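NreA protein (Staphylococcus carnosus subsp. carnosus TM300, PDB 4IUH) serves as a cytosolic nitrate receptor of the staphylococcal nitrate regulation system, probably holding the anion within its GAF domain. Local coordinates at residues 24-27 with 28-32; 107-110 with 111-114. All blocks are in the same frame, centred on the assembly; numbering follows the deposited sequence.

Contact 1: 24-27 with 28-32; sequences DYQD and ALDEI
Asp24 O receives Ala28 N at 3.3 Å and so begins the i to i+4 bonding of helix 25-36. Asp24 is also the N-cap residue: its OD2 takes Gln26 N from above the carboxylate plane, at 3.0 Å. Asp27 answers from one turn on, its OD2 accepting Asp24 N at 3.1 Å on the anti side, which completes a capping box. Tyr25 joins through its backbone, Tyr25 O accepting Leu29 N, while Leu29 CB sits against the same oxygen. Gln26 reaches Asp30 twice, O taking Asp30 N at 2.9 Å and the side chain folding over toward the carboxylate. With CG anti to the backbone N (chi1 -175°) and a bend at chi2, NE2 arrives 3.1 Å from Asp30 OD2 in a bent bond (N-H...O 135°); a weak but straighter one runs from NE2 to Asp30 OD1 at 3.5 Å. OD2 lies in the amide plane, yet it is approached from above the carboxylate plane, the two planes being 40° apart. Asp30 OD2 has a second partner in Ser61 OG, and Gln26 NE2 also donates to Ala60 O, which ties this polar pair to the end of strand 54-61. Asp27 O accepts Glu31 N, and the pattern continues into the rest of the helix. The helix lies against the antiparallel GAF sheet, Leu29 reaching strands 40-47, 54-61 and 128-138, while Phe159 and Leu156 from the C-terminal region meet Tyr25 and Ala28.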
loop_
_atom_site.group_PDB
_atom_site.type_symbol
_atom_site.label_atom_id
_atom_site.label_comp_id
_atom_site.label_asym_id
_atom_site.label_seq_id
_atom_site.Cartn_x
_atom_site.Cartn_y
_atom_site.Cartn_z
ATOM N N ASP A 24 -0.026 17.751 4.981
ATOM C CA ASP A 24 -1.075 16.758 4.772
ATOM C C ASP A 24 -0.486 15.374 4.496
ATOM O O ASP A 24 0.729 15.190 4.556
ATOM C CB ASP A 24 -2.022 17.192 3.648
ATOM C CG ASP A 24 -1.359 17.180 2.282
ATOM O OD1 ASP A 24 -0.581 18.113 1.990
ATOM O OD2 ASP A 24 -1.630 16.243 1.497
ATOM N N TYR A 25 -1.349 14.404 4.201
ATOM C CA TYR A 25 -0.903 13.026 4.001
ATOM C C TYR A 25 0.124 12.877 2.883
ATOM O O TYR A 25 0.986 12.000 2.941
ATOM C CB TYR A 25 -2.090 12.079 3.790
ATOM C CG TYR A 25 -2.777 11.725 5.085
ATOM C CD1 TYR A 25 -2.236 10.775 5.940
ATOM C CD2 TYR A 25 -3.952 12.360 5.469
ATOM C CE1 TYR A 25 -2.849 10.452 7.135
ATOM C CE2 TYR A 25 -4.575 12.047 6.665
ATOM C CZ TYR A 25 -4.019 11.091 7.494
ATOM O OH TYR A 25 -4.634 10.778 8.687
ATOM N N GLN A 26 0.033 13.741 1.877
ATOM C CA GLN A 26 0.979 13.722 0.770
ATOM C C GLN A 26 2.410 13.957 1.258
ATOM O O GLN A 26 3.334 13.242 0.865
ATOM C CB GLN A 26 0.599 14.764 -0.281
ATOM C CG GLN A 26 1.460 14.719 -1.524
ATOM C CD GLN A 26 1.376 13.378 -2.224
ATOM O OE1 GLN A 26 0.301 12.959 -2.655
ATOM N NE2 GLN A 26 2.510 12.689 -2.326
ATOM N N ASP A 27 2.582 14.949 2.125
ATOM C CA ASP A 27 3.896 15.263 2.670
ATOM C C ASP A 27 4.430 14.114 3.523
ATOM O O ASP A 27 5.611 13.772 3.451
ATOM C CB ASP A 27 3.848 16.550 3.504
ATOM C CG ASP A 27 3.323 17.748 2.721
ATOM O OD1 ASP A 27 4.144 18.482 2.132
ATOM O OD2 ASP A 27 2.091 17.968 2.708
ATOM N N ALA A 28 3.561 13.524 4.336
ATOM C CA ALA A 28 3.965 12.415 5.194
ATOM C C ALA A 28 4.381 11.205 4.361
ATOM O O ALA A 28 5.337 10.510 4.699
ATOM C CB ALA A 28 2.849 12.048 6.163
ATOM N N LEU A 29 3.660 10.976 3.268
ATOM C CA LEU A 29 3.946 9.880 2.354
ATOM C C LEU A 29 5.287 10.092 1.662
ATOM O O LEU A 29 6.092 9.168 1.555
ATOM C CB LEU A 29 2.836 9.777 1.309
ATOM C CG LEU A 29 2.821 8.538 0.424
ATOM C CD1 LEU A 29 2.695 7.294 1.282
ATOM C CD2 LEU A 29 1.691 8.613 -0.587
ATOM N N ASP A 30 5.521 11.316 1.196
ATOM C CA ASP A 30 6.790 11.676 0.570
ATOM C C ASP A 30 7.972 11.474 1.520
ATOM O O ASP A 30 9.005 10.939 1.123
ATOM C CB ASP A 30 6.766 13.125 0.070
ATOM C CG ASP A 30 5.808 13.330 -1.089
ATOM O OD1 ASP A 30 5.317 14.462 -1.270
ATOM O OD2 ASP A 30 5.541 12.361 -1.822
ATOM N N GLU A 31 7.816 11.906 2.770
ATOM C CA GLU A 31 8.855 11.709 3.777
ATOM C C GLU A 31 9.189 10.228 3.935
ATOM O O GLU A 31 10.354 9.836 3.879
ATOM C CB GLU A 31 8.428 12.300 5.124
ATOM C CG GLU A 31 9.479 12.182 6.225
ATOM C CD GLU A 31 9.440 10.845 6.956
ATOM O OE1 GLU A 31 8.327 10.362 7.270
ATOM O OE2 GLU A 31 10.525 10.277 7.213
ATOM N N ILE A 32 8.159 9.412 4.135
ATOM C CA ILE A 32 8.343 7.973 4.309
ATOM C C ILE A 32 9.100 7.353 3.134
ATOM O O ILE A 32 10.090 6.650 3.329
ATOM C CB ILE A 32 6.995 7.250 4.518
ATOM C CG1 ILE A 32 6.375 7.664 5.854
ATOM C CG2 ILE A 32 7.184 5.744 4.463
ATOM C CD1 ILE A 32 4.882 7.385 5.961
#

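Contact 2: 107-110 with 111-114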
loop_
_atom_site.group_PDB
_atom_site.type_symbol
_atom_site.label_atom_id
_atom_site.label_comp_id
_atom_site.label_asym_id
_atom_site.label_seq_id
_atom_site.Cartn_x
_atom_site.Cartn_y
_atom_site.Cartn_z
ATOM N N TYR A 107 -3.977 -7.481 -8.611
ATOM C CA TYR A 107 -3.357 -6.325 -7.952
ATOM C C TYR A 107 -2.920 -5.287 -8.984
ATOM O O TYR A 107 -1.723 -5.137 -9.237
ATOM C CB TYR A 107 -2.116 -6.741 -7.158
ATOM C CG TYR A 107 -2.320 -7.800 -6.095
ATOM C CD1 TYR A 107 -3.538 -7.958 -5.450
ATOM C CD2 TYR A 107 -1.274 -8.635 -5.730
ATOM C CE1 TYR A 107 -3.712 -8.926 -4.473
ATOM C CE2 TYR A 107 -1.431 -9.603 -4.756
ATOM C CZ TYR A 107 -2.648 -9.747 -4.131
ATOM O OH TYR A 107 -2.798 -10.719 -3.166
ATOM N N PRO A 108 -3.880 -4.558 -9.574
ATOM C CA PRO A 108 -3.588 -3.655 -10.699
ATOM C C PRO A 108 -2.529 -2.561 -10.443
ATOM O O PRO A 108 -1.874 -2.144 -11.401
ATOM C CB PRO A 108 -4.957 -3.030 -11.010
ATOM C CG PRO A 108 -5.753 -3.204 -9.754
ATOM C CD PRO A 108 -5.299 -4.508 -9.187
ATOM N N ILE A 109 -2.346 -2.102 -9.206
ATOM C CA ILE A 109 -1.331 -1.071 -8.973
ATOM C C ILE A 109 0.076 -1.647 -9.151
ATOM O O ILE A 109 1.007 -0.930 -9.520
ATOM C CB ILE A 109 -1.470 -0.378 -7.592
ATOM C CG1 ILE A 109 -0.750 0.977 -7.597
ATOM C CG2 ILE A 109 -0.970 -1.281 -6.470
ATOM C CD1 ILE A 109 -1.028 1.829 -6.384
ATOM N N VAL A 110 0.208 -2.953 -8.916
ATOM C CA VAL A 110 1.477 -3.651 -9.083
ATOM C C VAL A 110 1.922 -3.612 -10.544
ATOM O O VAL A 110 3.105 -3.430 -10.845
ATOM C CB VAL A 110 1.376 -5.117 -8.596
ATOM C CG1 VAL A 110 2.592 -5.915 -9.022
ATOM C CG2 VAL A 110 1.218 -5.160 -7.095
ATOM N N LEU A 111 0.961 -3.763 -11.450
ATOM C CA LEU A 111 1.238 -3.728 -12.882
ATOM C C LEU A 111 1.370 -2.296 -13.411
ATOM O O LEU A 111 2.266 -2.000 -14.199
ATOM C CB LEU A 111 0.152 -4.484 -13.654
ATOM C CG LEU A 111 0.085 -5.991 -13.390
ATOM C CD1 LEU A 111 -1.066 -6.643 -14.151
ATOM C CD2 LEU A 111 1.404 -6.662 -13.744
ATOM N N SER A 112 0.475 -1.414 -12.975
ATOM C CA SER A 112 0.497 -0.028 -13.432
ATOM C C SER A 112 1.776 0.714 -13.011
ATOM O O SER A 112 2.258 1.583 -13.731
ATOM C CB SER A 112 -0.746 0.731 -12.953
ATOM O OG SER A 112 -0.684 0.998 -11.562
ATOM N N GLU A 113 2.329 0.369 -11.856
ATOM C CA GLU A 113 3.545 1.037 -11.395
ATOM C C GLU A 113 4.809 0.195 -11.565
ATOM O O GLU A 113 5.879 0.600 -11.122
ATOM C CB GLU A 113 3.402 1.503 -9.940
ATOM C CG GLU A 113 2.455 2.679 -9.755
ATOM C CD GLU A 113 3.030 3.984 -10.288
ATOM O OE1 GLU A 113 2.267 4.789 -10.866
ATOM O OE2 GLU A 113 4.251 4.206 -10.123
ATOM N N ALA A 114 4.678 -0.969 -12.205
ATOM C CA ALA A 114 5.820 -1.839 -12.514
ATOM C C ALA A 114 6.657 -2.195 -11.284
ATOM O O ALA A 114 7.892 -2.128 -11.316
ATOM C CB ALA A 114 6.698 -1.206 -13.591
#
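Backbone bonds from Pro108 and Ile109 to the residues one turn later define the short helix 108-112. Pro108 O takes Ser112 N at 2.9 Å in a nearly straight bond (N-H...O 166°) and a weak second donor, Leu111 N, at 3.3 Å. Ile109 O accepts Glu113 N at 3.0 Å. Glu113 is the first residue to leave helical geometry, and Ala114, with positive phi, is the C-prime residue of a Schellman motif: Leu115 N returns to Val110 O, and Ala114 N makes a weak bond to Leu111 O. Among polar side chains, Ser112 turns its hydroxyl back over the preceding turn: a chi1 of 73° swings OG in above its own backbone, 3.3 Å from Ile109 O and 3.4 Å from Pro108 O. The Glu113 carboxylate extends away from the 107-110 turn, OE2 pairing with Arg138 in a salt bridge and accepting Ile64 N. Two CB groups pack against backbone carbonyls of the preceding turn, Glu113 CB on Ile109 O at 3.4 Å and Leu111 CB near Pro108 O on the exposed side. The nonpolar contact is modest: CG1 of Ile109, carried anti to its own N, comes alongside the aliphatic CG of Glu113 at 4.2 Å. The turn leads directly into strand 115-125. Ile109 and Glu113 both touch Phe40 at the start of strand 40-47, Tyr107 reaches Leu79 and Leu82 of helix 78-86, and Arg138 holds Glu113 from the end of strand 128-138.

Contact 1 precedes contact 2 along the chain, and their centres lie 21 Å apart, with nearest atoms about 9 Å from each other and no touch. Both fall within the one GAF domain and are related through its five-stranded antiparallel sheet: helix 25-36 rests on strands 54-61, 40-47 and 128-138, whereas helix 108-112 runs into strand 115-125 and borders the ends of 40-47 and 128-138. Strands 40-47 and 128-138, adjacent in the sheet, therefore meet side chains from both. Contact 1 starts the first helix of the modelled chain and contact 2 terminates a short one, so each marks a helix boundary in the fold that this nitrate sensor uses.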